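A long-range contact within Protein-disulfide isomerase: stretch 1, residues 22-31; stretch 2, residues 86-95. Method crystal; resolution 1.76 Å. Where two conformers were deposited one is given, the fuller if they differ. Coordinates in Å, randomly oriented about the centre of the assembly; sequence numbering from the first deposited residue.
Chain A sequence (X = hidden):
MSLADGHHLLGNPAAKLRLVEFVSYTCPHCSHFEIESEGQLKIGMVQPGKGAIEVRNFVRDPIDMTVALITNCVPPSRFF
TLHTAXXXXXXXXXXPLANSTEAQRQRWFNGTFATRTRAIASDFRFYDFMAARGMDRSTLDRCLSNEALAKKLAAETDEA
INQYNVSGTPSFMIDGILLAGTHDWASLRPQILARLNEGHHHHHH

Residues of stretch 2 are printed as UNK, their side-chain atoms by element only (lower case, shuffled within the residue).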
# COMPACT_ATOMS: atom_id res chain seq x y z
N PHE A 22 5.59 4.43 4.01
CA PHE A 22 4.82 5.05 2.92
C PHE A 22 5.08 4.16 1.73
O PHE A 22 6.22 4.08 1.24
CB PHE A 22 5.32 6.47 2.62
CG PHE A 22 5.19 7.42 3.78
CD1 PHE A 22 4.01 8.15 3.96
CD2 PHE A 22 6.24 7.62 4.66
CE1 PHE A 22 3.89 9.06 5.04
CE2 PHE A 22 6.13 8.53 5.71
CZ PHE A 22 4.94 9.23 5.91
N VAL A 23 4.05 3.46 1.27
CA VAL A 23 4.24 2.44 0.23
C VAL A 23 3.18 2.57 -0.86
O VAL A 23 2.10 3.10 -0.64
CB VAL A 23 4.25 0.98 0.79
CG1 VAL A 23 5.40 0.79 1.84
CG2 VAL A 23 2.88 0.62 1.40
N SER A 24 3.51 2.02 -2.03
CA SER A 24 2.66 2.15 -3.21
C SER A 24 2.53 0.79 -3.88
O SER A 24 3.54 0.11 -4.05
CB SER A 24 3.32 3.11 -4.19
OG SER A 24 2.78 2.96 -5.50
N TYR A 25 1.30 0.42 -4.27
CA TYR A 25 1.05 -0.93 -4.88
C TYR A 25 1.68 -1.13 -6.25
O TYR A 25 1.84 -2.27 -6.69
CB TYR A 25 -0.45 -1.25 -4.95
CG TYR A 25 -1.07 -1.37 -3.58
CD1 TYR A 25 -0.76 -2.46 -2.75
CD2 TYR A 25 -1.97 -0.40 -3.11
CE1 TYR A 25 -1.31 -2.58 -1.48
CE2 TYR A 25 -2.54 -0.51 -1.80
CZ TYR A 25 -2.20 -1.61 -1.01
OH TYR A 25 -2.74 -1.73 0.25
N THR A 26 2.02 -0.03 -6.93
CA THR A 26 2.58 -0.13 -8.30
C THR A 26 4.10 0.00 -8.34
O THR A 26 4.71 0.05 -9.41
CB THR A 26 1.95 0.90 -9.25
OG1 THR A 26 2.10 2.23 -8.70
CG2 THR A 26 0.47 0.58 -9.47
N CYS A 27 4.71 0.09 -7.15
CA CYS A 27 6.15 0.32 -7.03
C CYS A 27 6.89 -1.01 -6.86
O CYS A 27 6.60 -1.78 -5.94
CB CYS A 27 6.42 1.26 -5.84
SG CYS A 27 8.15 1.39 -5.37
N PRO A 28 7.88 -1.28 -7.73
CA PRO A 28 8.61 -2.55 -7.64
C PRO A 28 9.46 -2.64 -6.38
O PRO A 28 9.68 -3.73 -5.84
CB PRO A 28 9.50 -2.51 -8.89
CG PRO A 28 9.72 -1.03 -9.14
CD PRO A 28 8.39 -0.42 -8.82
N HIS A 29 9.91 -1.49 -5.89
CA HIS A 29 10.71 -1.43 -4.65
C HIS A 29 9.87 -1.81 -3.45
O HIS A 29 10.35 -2.49 -2.55
CB HIS A 29 11.34 -0.05 -4.46
CG HIS A 29 12.19 0.40 -5.61
ND1 HIS A 29 13.28 -0.31 -6.05
CD2 HIS A 29 12.12 1.50 -6.39
CE1 HIS A 29 13.85 0.33 -7.05
NE2 HIS A 29 13.16 1.44 -7.28
N CYS A 30 8.61 -1.39 -3.43
CA CYS A 30 7.71 -1.75 -2.33
C CYS A 30 7.38 -3.24 -2.31
O CYS A 30 7.30 -3.84 -1.24
CB CYS A 30 6.41 -0.95 -2.40
SG CYS A 30 6.70 0.79 -2.04
N SER A 31 7.19 -3.82 -3.50
CA SER A 31 6.98 -5.27 -3.60
C SER A 31 8.18 -6.03 -3.06
O SER A 31 8.04 -6.89 -2.17
CB SER A 31 6.68 -5.68 -5.04
OG SER A 31 6.56 -7.10 -5.12
N UNK A 86 -1.27 -8.38 -2.48
CA UNK A 86 -0.99 -7.48 -3.62
C UNK A 86 0.48 -7.16 -3.78
O UNK A 86 0.99 -7.12 -4.91
c UNK A 86 -1.80 -6.19 -3.53
c UNK A 86 -5.58 -6.42 -3.63
c UNK A 86 -3.19 -6.30 -4.06
c UNK A 86 -5.83 -6.48 -5.02
c UNK A 86 -4.28 -6.34 -3.18
c UNK A 86 -3.44 -6.35 -5.44
c UNK A 86 -4.75 -6.43 -5.92
N UNK A 87 1.17 -6.94 -2.66
CA UNK A 87 2.60 -6.62 -2.71
C UNK A 87 3.44 -7.83 -3.10
O UNK A 87 4.28 -7.74 -3.99
c UNK A 87 2.85 -1.92 -1.46
c UNK A 87 3.10 -6.03 -1.39
s UNK A 87 3.25 -3.38 -2.40
c UNK A 87 2.69 -4.60 -1.14
N UNK A 88 3.22 -8.96 -2.41
CA UNK A 88 3.97 -10.18 -2.72
C UNK A 88 3.71 -10.71 -4.12
O UNK A 88 4.64 -11.20 -4.78
n UNK A 88 7.24 -12.66 2.65
c UNK A 88 3.69 -11.28 -1.68
n UNK A 88 6.84 -13.40 0.51
c UNK A 88 6.43 -12.76 1.60
c UNK A 88 4.26 -12.27 0.54
n UNK A 88 5.22 -12.21 1.64
c UNK A 88 4.36 -11.03 -0.36
N UNK A 89 2.48 -10.59 -4.60
CA UNK A 89 2.13 -11.14 -5.91
C UNK A 89 2.13 -10.08 -7.02
O UNK A 89 1.54 -10.30 -8.08
c UNK A 89 0.78 -11.86 -5.87
o UNK A 89 -0.29 -10.94 -5.79
N UNK A 90 2.79 -8.95 -6.77
CA UNK A 90 2.84 -7.86 -7.75
C UNK A 90 3.21 -8.30 -9.16
O UNK A 90 2.53 -7.93 -10.12
c UNK A 90 4.79 -4.52 -7.80
c UNK A 90 3.80 -6.76 -7.31
o UNK A 90 5.94 -4.71 -8.18
n UNK A 90 4.44 -3.51 -7.02
c UNK A 90 3.70 -5.49 -8.16
N UNK A 91 4.27 -9.11 -9.29
CA UNK A 91 4.71 -9.57 -10.63
C UNK A 91 3.62 -10.34 -11.38
O UNK A 91 3.56 -10.29 -12.61
c UNK A 91 5.99 -10.38 -10.54
N UNK A 92 2.73 -11.00 -10.64
CA UNK A 92 1.63 -11.76 -11.23
C UNK A 92 0.50 -10.89 -11.79
O UNK A 92 -0.15 -11.31 -12.75
c UNK A 92 1.95 -13.39 -9.17
c UNK A 92 3.29 -13.89 -9.69
o UNK A 92 3.37 -14.64 -10.66
c UNK A 92 1.02 -12.79 -10.25
n UNK A 92 4.37 -13.47 -9.01
N UNK A 93 0.25 -9.71 -11.20
CA UNK A 93 -0.87 -8.89 -11.65
C UNK A 93 -0.49 -7.62 -12.40
O UNK A 93 -1.32 -7.06 -13.11
c UNK A 93 -0.45 -3.68 -8.56
c UNK A 93 -1.31 -7.72 -9.36
c UNK A 93 -1.11 -6.29 -9.32
c UNK A 93 -1.89 -8.54 -10.52
c UNK A 93 -1.35 -5.24 -10.22
c UNK A 93 -0.87 -8.20 -8.16
c UNK A 93 -0.20 -4.69 -7.66
n UNK A 93 -0.43 -7.17 -7.36
c UNK A 93 -0.54 -5.99 -8.05
c UNK A 93 -1.01 -3.94 -9.83
N UNK A 94 0.76 -7.19 -12.28
CA UNK A 94 1.09 -5.82 -12.78
C UNK A 94 1.48 -5.80 -14.27
O UNK A 94 1.76 -4.74 -14.84
c UNK A 94 2.01 -3.59 -11.94
c UNK A 94 3.54 -5.58 -12.23
c UNK A 94 2.78 -2.84 -10.86
c UNK A 94 2.14 -5.12 -11.88
N UNK A 95 1.48 -6.97 -14.91
CA UNK A 95 1.92 -7.09 -16.31
C UNK A 95 1.33 -6.06 -17.28
O UNK A 95 2.07 -5.54 -18.12

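Position 86 carries seven carbons, one leading into a ring of six. The first of them, CB, lies 4.0 Å from Tyr25 CD1, while the ring leads away from stretch 1. An all-carbon six-membered ring on a single carbon is phenylalanine, Phe86.

Position 87 has an unbranched chain of two carbons, a sulfur and a last carbon. That last carbon sits among Val23, Ser24, Tyr25 and Cys30. Sulfur inside the chain, capped by a carbon, means methionine: Met87. Its CE is 3.8 Å from Val23 CG2, 3.8 Å from Cys30 CB and 3.4 Å from Ser24 O, so the flexible thioether delivers a methyl into a pocket that its CA-to-CB bond, pointing sideways, does not face.

Position 88 shows three carbons, a nitrogen, and a carbon bearing two more nitrogens, a guanidinium that touches nothing on stretch 1. This is Arg88, exposed and directed away.

Position 89 has one carbon and one oxygen, again without contact. It is serine, Ser89, and it stands where one helix ends and the next begins.

Position 90 has three carbons, the third carrying an oxygen and a nitrogen, and it points toward stretch 1, its nitrogen near the carbonyl oxygens of Tyr25 and Cys27. A terminal amide on that length of chain is glutamine. Gln90 NE2 donates to Tyr25 O at 2.9 Å and to Cys27 O at 3.0 Å, using both amide hydrogens on the loop backbone; OE1 rests 3.4 Å from Ser31 CB.

Position 91 has a single carbon and no contact: Ala91. Position 92 repeats the three-carbon amide pattern but stays out of reach and exposed; it is Gln92.

Position 93 has one carbon, then fused five- and six-membered rings holding eight carbons and one nitrogen; a ring-edge carbon meets Tyr25 O. This is tryptophan. Trp93 CH2 is 3.3 Å from Tyr25 O, while NE1 donates to Phe86 O at 2.8 Å, tying the indole back to the preceding helix.

Position 94 has four carbons forked at the first; the longer, two-carbon arm ends against Thr26. It is isoleucine, and Ile94 CD1 reaches Thr26 CA at 3.7 Å. Position 95 has no side-chain atoms and is Gly95.

The contact combines apolar filling with backbone recognition. Met87 packs its methyl against Val23 of the strand, the loop and Cys30 of the helix, and its own backbone serves too: Ser31 OG donates to Met87 O at 2.6 Å. The rule is economical: one flexible apolar chain fills, one amide holds the turn, and one hydroxyl fastens helix to helix.

Stretch 2 (86-95) FMRSQAQWIG
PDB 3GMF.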